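Local coordinates for protein MAR1 Ribonuclease (Caenorhabditis elegans, PDB 2B34) that is probably a hydrolase of the isochorismatase family, possibly acting as a ribonuclease, at residues Asp96-Lys99 and Lys100-Asn103; Thr164-Gly167 and Leu168-Gly171. One frame throughout, in Å; residues are numbered along the deposited sequence.

Contact 1 of 2, residues Asp96-Lys99 and Lys100-Asn103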
loop_
_atom_site.group_PDB
_atom_site.type_symbol
_atom_site.label_atom_id
_atom_site.label_comp_id
_atom_site.label_asym_id
_atom_site.label_seq_id
_atom_site.Cartn_x
_atom_site.Cartn_y
_atom_site.Cartn_z
ATOM N N ASP A 96 -0.087 -27.494 -20.193
ATOM C CA ASP A 96 -1.050 -27.435 -21.301
ATOM C C ASP A 96 -2.265 -26.548 -21.006
ATOM O O ASP A 96 -2.756 -25.850 -21.896
ATOM C CB ASP A 96 -1.505 -28.842 -21.710
ATOM C CG ASP A 96 -0.501 -29.553 -22.611
ATOM O OD1 ASP A 96 0.477 -28.919 -23.064
ATOM O OD2 ASP A 96 -0.698 -30.758 -22.871
ATOM N N THR A 97 -2.743 -26.587 -19.762
ATOM C CA THR A 97 -3.817 -25.697 -19.301
ATOM C C THR A 97 -3.381 -24.233 -19.392
ATOM O O THR A 97 -4.130 -23.384 -19.883
ATOM C CB THR A 97 -4.237 -26.023 -17.839
ATOM O OG1 THR A 97 -4.675 -27.383 -17.756
ATOM C CG2 THR A 97 -5.369 -25.107 -17.365
ATOM N N LEU A 98 -2.162 -23.958 -18.927
ATOM C CA LEU A 98 -1.626 -22.598 -18.862
ATOM C C LEU A 98 -1.333 -21.977 -20.229
ATOM O O LEU A 98 -1.367 -20.754 -20.377
ATOM C CB LEU A 98 -0.373 -22.554 -17.976
ATOM C CG LEU A 98 -0.559 -22.793 -16.472
ATOM C CD1 LEU A 98 0.780 -22.767 -15.751
ATOM C CD2 LEU A 98 -1.518 -21.773 -15.865
ATOM N N LYS A 99 -1.042 -22.819 -21.219
ATOM C CA LYS A 99 -0.817 -22.350 -22.586
ATOM C C LYS A 99 -2.115 -21.942 -23.287
ATOM O O LYS A 99 -2.087 -21.256 -24.307
ATOM C CB LYS A 99 -0.048 -23.395 -23.403
ATOM C CG LYS A 99 1.464 -23.346 -23.173
ATOM C CD LYS A 99 2.213 -24.457 -23.915
ATOM C CE LYS A 99 2.419 -25.685 -23.030
ATOM N NZ LYS A 99 3.397 -26.651 -23.622
ATOM N N LYS A 100 -3.250 -22.355 -22.727
ATOM C CA LYS A 100 -4.557 -22.032 -23.294
ATOM C C LYS A 100 -5.188 -20.779 -22.683
ATOM O O LYS A 100 -6.166 -20.251 -23.224
ATOM C CB LYS A 100 -5.513 -23.212 -23.130
ATOM C CG LYS A 100 -5.380 -24.300 -24.183
ATOM C CD LYS A 100 -6.515 -25.320 -24.067
ATOM C CE LYS A 100 -7.889 -24.670 -24.301
ATOM N NZ LYS A 100 -9.015 -25.620 -24.059
ATOM N N VAL A 101 -4.642 -20.309 -21.561
ATOM C CA VAL A 101 -5.218 -19.156 -20.852
ATOM C C VAL A 101 -4.250 -17.978 -20.698
ATOM O O VAL A 101 -3.039 -18.130 -20.857
ATOM C CB VAL A 101 -5.808 -19.553 -19.461
ATOM C CG1 VAL A 101 -6.971 -20.517 -19.626
ATOM C CG2 VAL A 101 -4.732 -20.137 -18.543
ATOM N N GLN A 102 -4.807 -16.805 -20.400
ATOM C CA GLN A 102 -4.018 -15.598 -20.139
ATOM C C GLN A 102 -4.160 -15.165 -18.680
ATOM O O GLN A 102 -3.364 -14.371 -18.181
ATOM C CB GLN A 102 -4.445 -14.461 -21.084
ATOM C CG GLN A 102 -4.135 -14.742 -22.557
ATOM C CD GLN A 102 -4.869 -13.821 -23.527
ATOM O OE1 GLN A 102 -6.027 -13.447 -23.310
ATOM N NE2 GLN A 102 -4.198 -13.471 -24.622
ATOM N N ASN A 103 -5.176 -15.707 -18.006
ATOM C CA ASN A 103 -5.496 -15.349 -16.629
ATOM C C ASN A 103 -5.669 -16.562 -15.708
ATOM O O ASN A 103 -6.312 -17.551 -16.076
ATOM C CB ASN A 103 -6.769 -14.501 -16.601
ATOM C CG ASN A 103 -6.648 -13.233 -17.434
ATOM O OD1 ASN A 103 -5.969 -12.282 -17.046
ATOM N ND2 ASN A 103 -7.313 -13.217 -18.583
#

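Contact 2 of 2, residues Thr164-Gly167 and Leu168-Gly171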
loop_
_atom_site.group_PDB
_atom_site.type_symbol
_atom_site.label_atom_id
_atom_site.label_comp_id
_atom_site.label_asym_id
_atom_site.label_seq_id
_atom_site.Cartn_x
_atom_site.Cartn_y
_atom_site.Cartn_z
ATOM N N THR A 164 -14.642 -10.894 -8.556
ATOM C CA THR A 164 -14.246 -11.843 -9.600
ATOM C C THR A 164 -15.446 -12.456 -10.334
ATOM O O THR A 164 -15.466 -12.469 -11.569
ATOM C CB THR A 164 -13.309 -12.945 -9.043
ATOM O OG1 THR A 164 -12.187 -12.331 -8.402
ATOM C CG2 THR A 164 -12.795 -13.857 -10.151
ATOM N N ILE A 165 -16.436 -12.943 -9.584
ATOM C CA ILE A 165 -17.612 -13.614 -10.165
ATOM C C ILE A 165 -18.356 -12.676 -11.115
ATOM O O ILE A 165 -18.669 -13.045 -12.250
ATOM C CB ILE A 165 -18.623 -14.112 -9.080
ATOM C CG1 ILE A 165 -17.946 -14.919 -7.962
ATOM C CG2 ILE A 165 -19.768 -14.902 -9.717
ATOM C CD1 ILE A 165 -17.154 -16.114 -8.402
ATOM N N LEU A 166 -18.622 -11.464 -10.634
ATOM C CA LEU A 166 -19.344 -10.449 -11.390
ATOM C C LEU A 166 -18.495 -9.844 -12.501
ATOM O O LEU A 166 -19.029 -9.408 -13.521
ATOM C CB LEU A 166 -19.868 -9.358 -10.454
ATOM C CG LEU A 166 -21.048 -9.759 -9.562
ATOM C CD1 LEU A 166 -21.347 -8.678 -8.553
ATOM C CD2 LEU A 166 -22.292 -10.068 -10.402
ATOM N N GLY A 167 -17.180 -9.808 -12.291
ATOM C CA GLY A 167 -16.237 -9.365 -13.315
ATOM C C GLY A 167 -16.201 -10.308 -14.506
ATOM O O GLY A 167 -16.047 -9.871 -15.646
ATOM N N LEU A 168 -16.351 -11.603 -14.240
ATOM C CA LEU A 168 -16.376 -12.616 -15.296
ATOM C C LEU A 168 -17.583 -12.482 -16.232
ATOM O O LEU A 168 -17.460 -12.733 -17.432
ATOM C CB LEU A 168 -16.311 -14.032 -14.706
ATOM C CG LEU A 168 -14.957 -14.507 -14.160
ATOM C CD1 LEU A 168 -15.141 -15.642 -13.145
ATOM C CD2 LEU A 168 -14.005 -14.925 -15.288
ATOM N N VAL A 169 -18.736 -12.080 -15.692
ATOM C CA VAL A 169 -19.965 -11.988 -16.500
ATOM C C VAL A 169 -20.177 -10.633 -17.198
ATOM O O VAL A 169 -20.856 -10.556 -18.221
ATOM C CB VAL A 169 -21.245 -12.431 -15.720
ATOM C CG1 VAL A 169 -21.209 -13.929 -15.439
ATOM C CG2 VAL A 169 -21.428 -11.630 -14.426
ATOM N N GLY A 170 -19.613 -9.569 -16.627
ATOM C CA GLY A 170 -19.590 -8.257 -17.279
ATOM C C GLY A 170 -20.867 -7.441 -17.189
ATOM O O GLY A 170 -20.828 -6.216 -17.312
ATOM N N GLY A 171 -21.995 -8.115 -16.973
ATOM C CA GLY A 171 -23.294 -7.453 -16.887
ATOM C C GLY A 171 -24.418 -8.374 -16.440
ATOM O O GLY A 171 -24.229 -9.584 -16.320
#

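Contact 1 of 2, residues Asp96-Lys99 and Lys100-Asn103
Val-101 and Lys-100 fold back over the carbonyl of Thr-97 where the short helix 95-98 comes to its end. The backbone N of Lys-100 donates a hydrogen bond to Thr-97 O at 3.1 Å, a link of i to i+3 as in a 3-10 turn. It is bent: the C=O...N angle is 114°, and the donor stands well above the carbonyl plane instead of meeting a lone pair. Two side chains crowd the same oxygen. CB of Lys-100 lies 3.5 Å from Thr-97 O, and CG2 of Val-101 comes within 3.6 Å of it, so aliphatic carbon lies against the oxygen beside the N-H of Lys-100. In Val-101 a chi1 of -64°, measured to CG1, puts that methyl beside the backbone N and leaves CG2 between the N and the carbonyl carbon; CG1 is farther from the oxygen. The branched end of Leu-98 approaches from the preceding turn, its CD2 4.5 Å from CG2 of Val-101, a loose apolar touch. Lys-100 contributes the root of its side chain: CG passes 3.8 Å from Asp-96 O, after which the chain bends and carries its ammonium group away from the helix. Lys-99 instead curls back along the helix, bent at chi3 (-93°), so that NZ reaches 3.7 Å from OD1 of Asp-96, a long salt bridge at the exposed surface. Inward, Leu-98 packs on Phe-18 and Leu-127, and Val-101 on Ala-16. Helix 95-98 is thereby laid against strand 15-20; Val-101 is already extended, Gln-102 makes one more kink, and strand 103-109 of the parallel sheet begins at Asn-103, its backbone hydrogen-bonded to Asn-14 and Ala-16.

Contact 2 of 2, residues Thr164-Gly167 and Leu168-Gly171
Leu-168 drapes its side chain over the carbonyl of Thr-164, one helical turn earlier. CG of Leu-168 is 3.3 Å from Thr-164 O, while its CB also approaches Ile-165 O, at 3.5 Å. With CG beside the backbone N (chi1 -74°), the branch runs back along the helix and brings CD1 to 4.2 Å from CG2 of Thr-164. The backbone N of Leu-168 donates to the same Thr-164 O, a 2.9 Å i to i+4 helical bond, so one oxygen receives an N-H and lies against the leucine branch. Gly-167, having no side chain, meets the residues that follow through its backbone atoms, its C lying 3.3 Å from Val-169 N. The hydroxyl of Thr-164 faces elsewhere, hydrogen-bonded to the carbonyl O of Thr-160. This is the closing turn of helix 161-169 in the alpha/beta fold of the isochorismatase family, in which helices pack against a parallel sheet. Leu-168 and Thr-164 both rest on Ile-105 of strand 103-109, Ile-165 lies against Leu-43 and Ala-46 of helix 33-49, and Val-169 and Leu-166 meet Val-180 and Phe-177 of helix 177-183. Val-169 meets the preceding turn differently. Its CG2 lies against Leu-166 O (3.4 Å); its apolar contact is with CD2 of Leu-166, 4.4 Å from the same methyl. Leu-166 O is in turn the acceptor for Gly-170 N, at 3.2 Å and with an N-H...O angle of 156°. Gly-170 then leaves the helix with a positive phi of 80°, a backbone conformation that glycine adopts readily. Around this exit a neighbouring subunit closes in: its Val-113 packs on Leu-166, its Phe-87 on Val-169, and Gly-170 makes backbone hydrogen bonds to it.

How the contacts relate
Each contact is a helix end made within its own continuous stretch of chain, but their settings differ. Contact 1 is a surface feature, with charged lysines and aspartate outside and a small apolar side turned to the sheet; no other chain of the assembly touches it. Contact 2 is mostly buried and apolar, wedged between the sheet, two helices and a second subunit. Strand 103-109 relates them: residues 100-103 lead into it, while Thr-164 and Leu-168 pack on its Ile-105. An i to i+3 bond marks the turn at 96-103, whereas two i to i+4 bonds, from Leu-168 and Gly-170, hold the end at 164-171. Their centres lie 20 Å apart, and they do not touch.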